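Local coordinates for protein catalase (Pseudomonas syringae, PDB 1M7S) that decomposes hydrogen peroxide into water and oxygen with a heme cofactor, protecting the cell from peroxide toxicity, at residues D120-N125 / M308-L313. Numbering follows the deposited sequence.
Sequences DLVGNN and MAPANL. With HEM (protoporphyrin IX containing Fe), chain E.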
ATOM      1  N   ASP A 120       7.280  25.076  -5.713  1.00  8.87           N
ATOM      2  CA  ASP A 120       6.551  25.168  -4.430  1.00  6.75           C
ATOM      3  C   ASP A 120       7.365  25.954  -3.415  1.00  8.22           C
ATOM      4  O   ASP A 120       8.538  25.627  -3.086  1.00  7.18           O
ATOM      5  CB  ASP A 120       6.368  23.761  -3.809  1.00  8.10           C
ATOM      6  CG  ASP A 120       5.465  22.840  -4.587  1.00 10.84           C
ATOM      7  OD1 ASP A 120       5.522  21.620  -4.352  1.00  8.84           O
ATOM      8  OD2 ASP A 120       4.718  23.302  -5.486  1.00 11.43           O
ATOM      9  N   LEU A 121       6.762  26.985  -2.878  1.00  6.85           N
ATOM     10  CA  LEU A 121       7.387  27.750  -1.811  1.00  5.24           C
ATOM     11  C   LEU A 121       6.702  27.288  -0.507  1.00  4.74           C
ATOM     12  O   LEU A 121       5.617  27.749  -0.158  1.00  5.91           O
ATOM     13  CB  LEU A 121       7.222  29.236  -2.059  1.00  6.64           C
ATOM     14  CG  LEU A 121       7.829  30.108  -0.959  1.00  9.42           C
ATOM     15  CD1 LEU A 121       9.288  29.794  -0.656  1.00  9.15           C
ATOM     16  CD2 LEU A 121       7.652  31.596  -1.364  1.00 10.80           C
ATOM     17  N   VAL A 122       7.308  26.375   0.236  1.00  5.17           N
ATOM     18  CA  VAL A 122       6.662  25.777   1.432  1.00  7.20           C
ATOM     19  C   VAL A 122       7.121  26.509   2.692  1.00  8.34           C
ATOM     20  O   VAL A 122       8.253  26.264   3.142  1.00  6.90           O
ATOM     21  CB  VAL A 122       7.043  24.293   1.493  1.00  7.95           C
ATOM     22  CG1 VAL A 122       6.225  23.581   2.570  1.00  7.95           C
ATOM     23  CG2 VAL A 122       6.797  23.644   0.132  1.00  9.59           C
ATOM     24  N   GLY A 123       6.290  27.469   3.115  1.00  5.63           N
ATOM     25  CA  GLY A 123       6.741  28.308   4.238  1.00  7.26           C
ATOM     26  C   GLY A 123       5.854  28.161   5.478  1.00  7.08           C
ATOM     27  O   GLY A 123       5.004  27.338   5.557  1.00  7.16           O
ATOM     28  N   ASN A 124       5.998  29.040   6.440  1.00  9.43           N
ATOM     29  CA  ASN A 124       5.307  29.156   7.678  1.00 10.62           C
ATOM     30  C   ASN A 124       5.087  30.619   8.014  1.00  8.73           C
ATOM     31  O   ASN A 124       5.776  31.500   7.486  1.00  9.85           O
ATOM     32  CB  ASN A 124       6.161  28.546   8.828  1.00 14.44           C
ATOM     33  CG  ASN A 124       5.941  27.077   9.076  1.00 18.13           C
ATOM     34  OD1 ASN A 124       5.067  26.389   8.544  1.00 21.71           O
ATOM     35  ND2 ASN A 124       6.788  26.453   9.903  1.00 20.30           N
ATOM     36  N   ASN A 125       4.177  30.906   8.947  1.00  7.91           N
ATOM     37  CA  ASN A 125       4.045  32.307   9.383  1.00  8.87           C
ATOM     38  C   ASN A 125       5.281  32.656  10.190  1.00 10.44           C
ATOM     39  O   ASN A 125       5.784  33.790  10.050  1.00 13.03           O
ATOM     40  CB  ASN A 125       2.717  32.524  10.132  1.00  8.91           C
ATOM     41  CG  ASN A 125       2.671  31.807  11.476  1.00 11.07           C
ATOM     42  OD1 ASN A 125       3.204  30.701  11.608  1.00 10.98           O
ATOM     43  ND2 ASN A 125       2.051  32.404  12.508  1.00 12.60           N
ATOM     44  N   MET A 308       3.008  19.353  -1.762  1.00  4.71           N
ATOM     45  CA  MET A 308       3.899  20.520  -1.719  1.00  6.21           C
ATOM     46  C   MET A 308       5.312  20.047  -1.402  1.00  7.79           C
ATOM     47  O   MET A 308       5.443  19.282  -0.434  1.00  8.50           O
ATOM     48  CB  MET A 308       3.457  21.459  -0.584  1.00  6.53           C
ATOM     49  CG  MET A 308       2.032  22.010  -0.675  1.00  7.54           C
ATOM     50  SD  MET A 308       2.023  23.213  -2.062  1.00  8.26           S
ATOM     51  CE  MET A 308       0.359  23.854  -1.862  1.00  8.13           C
ATOM     52  N   ALA A 309       6.335  20.422  -2.166  1.00  6.72           N
ATOM     53  CA  ALA A 309       7.677  19.923  -1.843  1.00  7.76           C
ATOM     54  C   ALA A 309       8.729  20.927  -2.263  1.00  8.42           C
ATOM     55  O   ALA A 309       8.740  21.343  -3.430  1.00  9.82           O
ATOM     56  CB  ALA A 309       7.870  18.616  -2.650  1.00  6.76           C
ATOM     57  N   PRO A 310       9.677  21.207  -1.407  1.00  9.41           N
ATOM     58  CA  PRO A 310      10.791  22.095  -1.714  1.00  9.97           C
ATOM     59  C   PRO A 310      11.557  21.538  -2.895  1.00 10.97           C
ATOM     60  O   PRO A 310      12.173  22.282  -3.658  1.00 13.79           O
ATOM     61  CB  PRO A 310      11.597  22.263  -0.411  1.00  9.63           C
ATOM     62  CG  PRO A 310      10.552  21.915   0.626  1.00  7.89           C
ATOM     63  CD  PRO A 310       9.721  20.775   0.017  1.00  7.01           C
ATOM     64  N   ALA A 311      11.521  20.222  -3.200  1.00 10.42           N
ATOM     65  CA  ALA A 311      12.185  19.646  -4.332  1.00 10.23           C
ATOM     66  C   ALA A 311      11.517  20.108  -5.648  1.00 12.40           C
ATOM     67  O   ALA A 311      12.154  19.849  -6.669  1.00 10.40           O
ATOM     68  CB  ALA A 311      12.172  18.120  -4.313  1.00  9.70           C
ATOM     69  N   ASN A 312      10.313  20.645  -5.661  1.00 10.11           N
ATOM     70  CA  ASN A 312       9.723  21.031  -6.948  1.00 11.80           C
ATOM     71  C   ASN A 312      10.307  22.437  -7.236  1.00 10.84           C
ATOM     72  O   ASN A 312       9.840  23.424  -6.681  1.00 11.33           O
ATOM     73  CB  ASN A 312       8.205  21.067  -6.861  1.00 12.72           C
ATOM     74  CG  ASN A 312       7.577  19.688  -6.811  1.00 13.67           C
ATOM     75  OD1 ASN A 312       8.079  18.763  -7.435  1.00 15.76           O
ATOM     76  ND2 ASN A 312       6.462  19.505  -6.086  1.00 15.08           N
ATOM     77  N   LEU A 313      11.357  22.449  -8.022  1.00 12.75           N
ATOM     78  CA  LEU A 313      12.122  23.644  -8.364  1.00 13.41           C
ATOM     79  C   LEU A 313      12.126  23.875  -9.874  1.00 13.16           C
ATOM     80  O   LEU A 313      11.875  22.936 -10.625  1.00 14.98           O
ATOM     81  CB  LEU A 313      13.609  23.383  -8.014  1.00 13.47           C
ATOM     82  CG  LEU A 313      13.872  23.296  -6.508  1.00 17.62           C
ATOM     83  CD1 LEU A 313      15.201  22.579  -6.248  1.00 18.28           C
ATOM     84  CD2 LEU A 313      13.819  24.682  -5.885  1.00 16.28           C
TER
HETATM   85  CHA HEM E 600       4.865  19.429   5.742  1.00  6.54           C
HETATM   86  CHB HEM E 600       6.738  23.824   6.516  1.00  8.71           C
HETATM   87  CHC HEM E 600      10.733  21.790   8.322  1.00  7.82           C
HETATM   88  CHD HEM E 600       9.265  17.471   6.638  1.00  4.96           C
HETATM   89  C1A HEM E 600       5.036  20.792   5.813  1.00  5.59           C
HETATM   90  C2A HEM E 600       4.010  21.787   5.421  1.00  6.48           C
HETATM   91  C3A HEM E 600       4.527  22.995   5.635  1.00  7.07           C
HETATM   92  C4A HEM E 600       5.861  22.809   6.180  1.00  8.02           C
HETATM   93  CMA HEM E 600       3.905  24.373   5.369  1.00  5.75           C
HETATM   94  CAA HEM E 600       2.641  21.368   4.857  1.00  7.84           C
HETATM   95  CBA HEM E 600       2.517  21.483   3.301  1.00  7.61           C
HETATM   96  CGA HEM E 600       1.038  21.229   2.905  1.00  6.17           C
HETATM   97  O1A HEM E 600       0.881  20.158   2.268  1.00  7.71           O
HETATM   98  O2A HEM E 600       0.280  22.159   3.244  1.00  8.89           O
HETATM   99  C1B HEM E 600       7.992  23.667   7.042  1.00 10.69           C
HETATM  100  C2B HEM E 600       8.936  24.740   7.328  1.00 12.34           C
HETATM  101  C3B HEM E 600      10.044  24.171   7.846  1.00 11.49           C
HETATM  102  C4B HEM E 600       9.825  22.751   7.876  1.00 11.68           C
HETATM  103  CMB HEM E 600       8.630  26.224   7.085  1.00 13.07           C
HETATM  104  CAB HEM E 600      11.344  24.791   8.359  1.00 12.55           C
HETATM  105  CBB HEM E 600      11.818  25.950   7.945  1.00 14.70           C
HETATM  106  C1C HEM E 600      10.715  20.479   7.920  1.00  7.92           C
HETATM  107  C2C HEM E 600      11.852  19.588   7.945  1.00  6.72           C
HETATM  108  C3C HEM E 600      11.458  18.404   7.456  1.00  7.04           C
HETATM  109  C4C HEM E 600      10.045  18.516   7.163  1.00  7.13           C
HETATM  110  CMC HEM E 600      13.293  19.962   8.384  1.00  8.55           C
HETATM  111  CAC HEM E 600      12.243  17.097   7.233  1.00  7.65           C
HETATM  112  CBC HEM E 600      13.512  17.053   6.790  1.00  8.77           C
HETATM  113  C1D HEM E 600       7.911  17.638   6.321  1.00  5.78           C
HETATM  114  C2D HEM E 600       7.041  16.566   5.868  1.00  7.57           C
HETATM  115  C3D HEM E 600       5.839  17.091   5.620  1.00  7.26           C
HETATM  116  C4D HEM E 600       5.918  18.507   5.909  1.00  7.23           C
HETATM  117  CMD HEM E 600       7.527  15.111   5.751  1.00  7.55           C
HETATM  118  CAD HEM E 600       4.560  16.372   5.103  1.00  7.99           C
HETATM  119  CBD HEM E 600       4.464  16.560   3.545  1.00  4.38           C
HETATM  120  CGD HEM E 600       3.366  15.737   2.897  1.00  5.61           C
HETATM  121  O1D HEM E 600       2.928  16.176   1.777  1.00  7.85           O
HETATM  122  O2D HEM E 600       2.928  14.672   3.397  1.00  6.10           O
HETATM  123  NA  HEM E 600       6.115  21.464   6.313  1.00  7.82           N
HETATM  124  NB  HEM E 600       8.566  22.454   7.364  1.00  8.78           N
HETATM  125  NC  HEM E 600       9.610  19.793   7.465  1.00  8.38           N
HETATM  126  ND  HEM E 600       7.198  18.819   6.282  1.00  4.94           N
HETATM  127 FE   HEM E 600       7.901  20.632   6.795  1.00  7.98          FE
HETATM  128  O   HOH W   1      11.218  25.122  -3.597  1.00 13.71           O
HETATM  129  O   HOH W   2       7.379  20.995   9.231  1.00 25.12           O
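Asp120 reaches across from its strand into the turn 309-312, and its carboxylate oxygen OD1 accepts two hydrogen bonds there. CB points toward the loop, and chi1 (-67°) sets CG anti to the carbonyl carbon. Ala309 N meets Asp120 OD1 on the anti side, close to the carboxylate plane, at a short 2.6 Å. The side chains of Asp120 and Asn312 lie side by side, pointing the same way, with carboxylate and amide planes 84° apart. Asn312 supplies an N-H donor: ND2 comes to OD1 of Asp120 from above the carboxylate plane, nearly within its own amide plane, in an almost straight bond of 2.9 Å. An aspartate suits this buried place because one oxygen can serve both donors while OD2 forms a salt bridge with Lys111.

The backbone adds Asp120 N to Asn312 O, and a water donates to the carbonyl oxygens of both Asp120 and Pro310. The type I turn is closed by Asn312 N bonding to Ala309 O at 2.8 Å; Pro310 is its second residue, where the ring restricts phi to about the value required.

Beta-branched Val122 suits a strand and faces two ways. CG1, anti to the backbone N (chi1 -171°), lies 3.6 Å from heme C3A, whereas CG2 packs 4.1 Å from both Met308 CB and Pro310 CD. Met308 CG lies 3.7 Å from heme O1A. Both residues line the heme pocket on the side away from the iron-bound water.

The contact thus joins strand 117-124 of the catalase beta-barrel, paired with strand 107-114, to the loop leading to strand 317-319. On that same side of the heme, helix 323-339 lies against it, its Tyr332, the probable axial iron ligand, touching Val122, Ala309 and Pro310.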